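Long-range contacts in ubiquitin conjugating enzyme (Agrocybe aegerita, PDB 3WE5), which probably accepts activated ubiquitin as a thioester and passes it on to target proteins, as an E2 ubiquitin-conjugating enzyme: residues A[43-48]-A[58-63]; A[72-77]-A[91-96]. All blocks are in the same frame, centred on the assembly; numbering follows the deposited sequence.

Contact 1: A[43-48]-A[58-63]; sequences VGITLV and FTIEVM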
loop_
_atom_site.group_PDB
_atom_site.type_symbol
_atom_site.label_atom_id
_atom_site.label_comp_id
_atom_site.label_asym_id
_atom_site.label_seq_id
_atom_site.Cartn_x
_atom_site.Cartn_y
_atom_site.Cartn_z
ATOM N N VAL A 43 19.616 -0.334 -20.064
ATOM C CA VAL A 43 20.008 0.949 -19.504
ATOM C C VAL A 43 19.467 1.153 -18.088
ATOM O O VAL A 43 18.291 0.844 -17.783
ATOM C CB VAL A 43 19.601 2.124 -20.466
ATOM C CG1 VAL A 43 18.091 2.199 -20.646
ATOM C CG2 VAL A 43 20.151 3.452 -19.956
ATOM N N GLY A 44 20.342 1.644 -17.216
ATOM C CA GLY A 44 19.943 1.985 -15.865
ATOM C C GLY A 44 20.162 0.805 -14.929
ATOM O O GLY A 44 20.064 0.939 -13.714
ATOM N N ILE A 45 20.464 -0.348 -15.497
ATOM C CA ILE A 45 20.663 -1.536 -14.651
ATOM C C ILE A 45 22.133 -1.928 -14.706
ATOM O O ILE A 45 22.712 -2.054 -15.774
ATOM C CB ILE A 45 19.748 -2.690 -15.094
ATOM C CG1 ILE A 45 18.281 -2.346 -14.845
ATOM C CG2 ILE A 45 20.124 -3.991 -14.341
ATOM C CD1 ILE A 45 17.341 -3.099 -15.752
ATOM N N THR A 46 22.772 -2.089 -13.547
ATOM C CA THR A 46 24.191 -2.462 -13.547
ATOM C C THR A 46 24.442 -3.635 -12.608
ATOM O O THR A 46 24.014 -3.593 -11.465
ATOM C CB THR A 46 25.056 -1.303 -13.059
ATOM O OG1 THR A 46 24.762 -0.142 -13.848
ATOM C CG2 THR A 46 26.532 -1.639 -13.180
ATOM N N LEU A 47 25.115 -4.662 -13.108
ATOM C CA LEU A 47 25.593 -5.769 -12.245
ATOM C C LEU A 47 26.802 -5.307 -11.445
ATOM O O LEU A 47 27.789 -4.843 -12.035
ATOM C CB LEU A 47 25.945 -6.990 -13.104
ATOM C CG LEU A 47 26.537 -8.178 -12.317
ATOM C CD1 LEU A 47 25.481 -8.728 -11.391
ATOM C CD2 LEU A 47 26.984 -9.246 -13.283
ATOM N N VAL A 48 26.693 -5.394 -10.115
ATOM C CA VAL A 48 27.732 -4.957 -9.162
ATOM C C VAL A 48 28.508 -6.138 -8.575
ATOM O O VAL A 48 29.716 -6.046 -8.373
ATOM C CB VAL A 48 27.097 -4.080 -8.060
ATOM C CG1 VAL A 48 28.038 -3.892 -6.875
ATOM C CG2 VAL A 48 26.717 -2.733 -8.668
ATOM N N PHE A 58 22.756 -5.821 -7.928
ATOM C CA PHE A 58 22.660 -4.869 -9.040
ATOM C C PHE A 58 22.433 -3.450 -8.497
ATOM O O PHE A 58 21.948 -3.271 -7.388
ATOM C CB PHE A 58 21.446 -5.212 -9.922
ATOM C CG PHE A 58 21.577 -6.482 -10.679
ATOM C CD1 PHE A 58 21.320 -7.701 -10.060
ATOM C CD2 PHE A 58 21.954 -6.479 -12.017
ATOM C CE1 PHE A 58 21.437 -8.885 -10.771
ATOM C CE2 PHE A 58 22.071 -7.651 -12.739
ATOM C CZ PHE A 58 21.824 -8.877 -12.096
ATOM N N THR A 59 22.777 -2.440 -9.290
ATOM C CA THR A 59 22.206 -1.113 -9.048
ATOM C C THR A 59 21.100 -0.872 -10.064
ATOM O O THR A 59 21.197 -1.317 -11.201
ATOM C CB THR A 59 23.233 0.009 -9.095
ATOM O OG1 THR A 59 23.861 0.038 -10.370
ATOM C CG2 THR A 59 24.277 -0.188 -8.017
ATOM N N ILE A 60 20.052 -0.185 -9.615
ATOM C CA ILE A 60 18.893 0.111 -10.454
ATOM C C ILE A 60 18.707 1.624 -10.445
ATOM O O ILE A 60 18.514 2.241 -9.379
ATOM C CB ILE A 60 17.634 -0.518 -9.880
ATOM C CG1 ILE A 60 17.779 -2.049 -9.784
ATOM C CG2 ILE A 60 16.395 -0.117 -10.706
ATOM C CD1 ILE A 60 18.013 -2.756 -11.113
ATOM N N GLU A 61 18.770 2.219 -11.629
ATOM C CA GLU A 61 18.427 3.638 -11.770
ATOM C C GLU A 61 17.237 3.726 -12.692
ATOM O O GLU A 61 17.209 3.080 -13.739
ATOM C CB GLU A 61 19.584 4.429 -12.364
ATOM C CG GLU A 61 19.220 5.897 -12.593
ATOM C CD GLU A 61 20.417 6.769 -12.882
ATOM O OE1 GLU A 61 21.557 6.292 -12.688
ATOM O OE2 GLU A 61 20.201 7.932 -13.301
ATOM N N VAL A 62 16.245 4.523 -12.314
ATOM C CA VAL A 62 15.049 4.680 -13.125
ATOM C C VAL A 62 15.345 5.819 -14.089
ATOM O O VAL A 62 15.793 6.897 -13.659
ATOM C CB VAL A 62 13.844 5.054 -12.274
ATOM C CG1 VAL A 62 12.591 5.164 -13.139
ATOM C CG2 VAL A 62 13.624 4.010 -11.155
ATOM N N MET A 63 15.102 5.573 -15.370
ATOM C CA MET A 63 15.409 6.550 -16.414
ATOM C C MET A 63 14.138 7.297 -16.774
ATOM O O MET A 63 13.056 7.016 -16.244
ATOM C CB MET A 63 15.943 5.858 -17.663
ATOM C CG MET A 63 17.162 4.933 -17.418
ATOM S SD MET A 63 18.509 5.779 -16.593
ATOM C CE MET A 63 19.047 6.930 -17.875
HETATM O O HOH W 1 22.553 1.182 -12.455
#
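Leu47 lays its CD1 methyl over one face of the Phe58 ring, 3.9 Å from the ring centroid and displaced toward the rim, a CH-pi contact between partners of a non-hydrogen-bonded antiparallel pair. The first torsion of Leu47 sends CG along the strand, and the turn at chi2 (66°) folds CD1 back over the ring. Next to it, CG2 of Ile45 meets CD2 of the same ring obliquely at 3.9 Å. Ile45 and Ile60 lie side by side and point the same way, the CD1 of Ile60 turning back to touch CG1 of Ile45. On the other face of the sheet, Thr46 and Thr59 are also aligned side by side, and their hydroxyls share one water, 2.9 Å from OG1 of Thr46 and 2.7 Å from OG1 of Thr59. That water donates to the Gly44 carbonyl, so Gly44 O is gripped twice, since Glu61 N also binds it at 2.8 Å. The backbones of Thr46 and Thr59 exchange two hydrogen bonds, making them a hydrogen-bonded pair. Beyond them, CG2 of Val48 meets CG2 of Thr59 at 3.6 Å, the two side chains crossing at about a right angle. This is the first beta hairpin of the ubiquitin-conjugating fold: helix 24-39 packs on Leu47 and Phe58, helix 127-140 on Ile45 and Phe58, and strand 72-78 continues the sheet beside strand 55-61.

Contact 2: A[72-77]-A[91-96]; sequences AYTLQF and QFVVTD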
loop_
_atom_site.group_PDB
_atom_site.type_symbol
_atom_site.label_atom_id
_atom_site.label_comp_id
_atom_site.label_asym_id
_atom_site.label_seq_id
_atom_site.Cartn_x
_atom_site.Cartn_y
_atom_site.Cartn_z
ATOM N N ALA A 72 20.412 5.897 -7.579
ATOM C CA ALA A 72 20.716 4.494 -7.833
ATOM C C ALA A 72 20.457 3.679 -6.567
ATOM O O ALA A 72 20.981 3.997 -5.495
ATOM C CB ALA A 72 22.155 4.320 -8.283
ATOM N N TYR A 73 19.649 2.632 -6.690
ATOM C CA TYR A 73 19.319 1.803 -5.539
ATOM C C TYR A 73 19.984 0.472 -5.710
ATOM O O TYR A 73 20.138 0.004 -6.821
ATOM C CB TYR A 73 17.808 1.609 -5.435
ATOM C CG TYR A 73 17.114 2.922 -5.218
ATOM C CD1 TYR A 73 16.975 3.428 -3.941
ATOM C CD2 TYR A 73 16.630 3.665 -6.292
ATOM C CE1 TYR A 73 16.367 4.625 -3.717
ATOM C CE2 TYR A 73 16.006 4.893 -6.072
ATOM C CZ TYR A 73 15.887 5.358 -4.775
ATOM O OH TYR A 73 15.270 6.566 -4.484
ATOM N N THR A 74 20.347 -0.159 -4.600
ATOM C CA THR A 74 20.988 -1.467 -4.685
ATOM C C THR A 74 19.935 -2.545 -4.477
ATOM O O THR A 74 19.178 -2.504 -3.504
ATOM C CB THR A 74 22.098 -1.571 -3.633
ATOM O OG1 THR A 74 23.117 -0.611 -3.956
ATOM C CG2 THR A 74 22.717 -2.950 -3.613
ATOM N N LEU A 75 19.904 -3.493 -5.409
ATOM C CA LEU A 75 18.912 -4.584 -5.424
ATOM C C LEU A 75 19.648 -5.909 -5.269
ATOM O O LEU A 75 20.593 -6.195 -6.005
ATOM C CB LEU A 75 18.148 -4.558 -6.752
ATOM C CG LEU A 75 16.976 -5.529 -6.943
ATOM C CD1 LEU A 75 15.858 -5.201 -5.940
ATOM C CD2 LEU A 75 16.441 -5.454 -8.391
ATOM N N GLN A 76 19.198 -6.716 -4.304
ATOM C CA GLN A 76 19.840 -7.995 -4.003
ATOM C C GLN A 76 18.942 -9.145 -4.436
ATOM O O GLN A 76 17.733 -9.091 -4.220
ATOM C CB GLN A 76 20.084 -8.056 -2.493
ATOM C CG GLN A 76 20.695 -9.360 -1.949
ATOM C CD GLN A 76 20.735 -9.295 -0.423
ATOM O OE1 GLN A 76 21.610 -8.656 0.145
ATOM N NE2 GLN A 76 19.744 -9.884 0.235
ATOM N N PHE A 77 19.544 -10.132 -5.093
ATOM C CA PHE A 77 18.889 -11.398 -5.438
ATOM C C PHE A 77 19.522 -12.496 -4.611
ATOM O O PHE A 77 20.741 -12.621 -4.597
ATOM C CB PHE A 77 19.124 -11.728 -6.906
ATOM C CG PHE A 77 18.330 -10.874 -7.833
ATOM C CD1 PHE A 77 18.681 -9.559 -8.040
ATOM C CD2 PHE A 77 17.226 -11.394 -8.500
ATOM C CE1 PHE A 77 17.914 -8.751 -8.911
ATOM C CE2 PHE A 77 16.487 -10.624 -9.340
ATOM C CZ PHE A 77 16.812 -9.293 -9.541
ATOM N N GLN A 91 15.206 -8.102 -2.782
ATOM C CA GLN A 91 14.950 -6.971 -1.907
ATOM C C GLN A 91 15.948 -5.849 -2.187
ATOM O O GLN A 91 17.087 -6.097 -2.635
ATOM C CB GLN A 91 15.024 -7.408 -0.439
ATOM C CG GLN A 91 16.401 -7.896 -0.028
ATOM C CD GLN A 91 16.333 -8.943 1.076
ATOM O OE1 GLN A 91 16.303 -10.146 0.804
ATOM N NE2 GLN A 91 16.310 -8.490 2.323
ATOM N N PHE A 92 15.509 -4.617 -1.952
ATOM C CA PHE A 92 16.430 -3.494 -1.969
ATOM C C PHE A 92 17.253 -3.582 -0.694
ATOM O O PHE A 92 16.729 -3.950 0.376
ATOM C CB PHE A 92 15.678 -2.161 -2.074
ATOM C CG PHE A 92 15.083 -1.913 -3.442
ATOM C CD1 PHE A 92 15.883 -1.472 -4.493
ATOM C CD2 PHE A 92 13.737 -2.170 -3.693
ATOM C CE1 PHE A 92 15.344 -1.258 -5.782
ATOM C CE2 PHE A 92 13.186 -1.943 -4.971
ATOM C CZ PHE A 92 13.984 -1.491 -6.016
ATOM N N VAL A 93 18.536 -3.262 -0.828
ATOM C CA VAL A 93 19.481 -3.268 0.286
ATOM C C VAL A 93 19.337 -2.012 1.143
ATOM O O VAL A 93 19.244 -0.881 0.634
ATOM C CB VAL A 93 20.917 -3.442 -0.217
ATOM C CG1 VAL A 93 21.935 -3.327 0.934
ATOM C CG2 VAL A 93 21.064 -4.787 -0.884
ATOM N N VAL A 94 19.276 -2.214 2.454
ATOM C CA VAL A 94 19.119 -1.072 3.354
ATOM C C VAL A 94 20.207 -1.037 4.412
ATOM O O VAL A 94 20.042 -0.392 5.461
ATOM C CB VAL A 94 17.721 -1.030 4.008
ATOM C CG1 VAL A 94 16.658 -0.799 2.955
ATOM C CG2 VAL A 94 17.433 -2.320 4.789
ATOM N N THR A 95 21.311 -1.727 4.137
ATOM C CA THR A 95 22.465 -1.710 5.037
ATOM C C THR A 95 23.404 -0.562 4.703
ATOM O O THR A 95 23.358 -0.001 3.605
ATOM C CB THR A 95 23.261 -3.026 4.978
ATOM O OG1 THR A 95 23.588 -3.328 3.616
ATOM C CG2 THR A 95 22.449 -4.178 5.556
ATOM N N ASP A 96 24.259 -0.209 5.658
ATOM C CA ASP A 96 25.329 0.755 5.416
ATOM C C ASP A 96 24.855 2.100 4.882
ATOM O O ASP A 96 25.465 2.658 3.970
ATOM C CB ASP A 96 26.364 0.166 4.454
ATOM C CG ASP A 96 26.846 -1.192 4.893
ATOM O OD1 ASP A 96 27.494 -1.263 5.955
ATOM O OD2 ASP A 96 26.579 -2.182 4.178
HETATM O O HOH W 2 17.410 -11.236 -1.151
#
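Phe92 turns one face of its ring to Leu75, whose CD1 methyl sits over the centre, 3.9 Å from the centroid and 9° off the ring normal, in a CH-pi contact of a non-hydrogen-bonded pair. The turn at chi2 (64°) of Leu75 swings CD1 over the ring. The CB of Tyr73 approaches the same ring obliquely, 3.8 Å from CD1 of Phe92, while the phenol leads away to a hydrogen bond with Glu71. An alanine in place of Phe92 would probably leave the Leu75 methyl and the Tyr73 CB facing a gap where the ring had been. On the opposite face, Gln76 and Gln91 run side by side with their amide planes 55° apart, and a water links them, accepting from NE2 of Gln76 at 3.0 Å and donating to OE1 of Gln91. That OE1 also receives a hydrogen bond from Arg78. Val93 fits in beside them, its CG2 lying 3.7 Å from CG2 of Thr74 and 3.8 Å from CB of Gln76. Val93 N donates to Thr74 O, and Gln76 N and O each pair with the backbone of Gln91, at 2.8 Å from Gln76 N to Gln91 O. This is the second beta hairpin of the ubiquitin-conjugating fold, pairing outermost strand 89-92 with 72-78: helix 127-140 covers Leu75, Pro101 of a loop touches Tyr73 and Phe92, and strand 55-61 flanks strand 72-78 on its other side.

From the N terminus the chain runs through helix 24-39 into strand 45-49, and contact 1 closes the first hairpin when strand 55-61 returns beside it. Contact 2 then closes the second hairpin, between strands 72-78 and 89-92. The two loops neither nest nor cross; they follow in series, with centres 11 Å apart. They meet at the middle of the four-stranded meander, where strands 55-61 and 72-78 are neighbours: probable backbone hydrogen bonds join Ile60 N to Tyr73 O and Leu75 N to Phe58 O, and the rings of Phe58 and Phe77 meet. The contacts supply the two outer pairings of the sheet, those bonds join them, and helix 127-140 touches side chains from both hairpins.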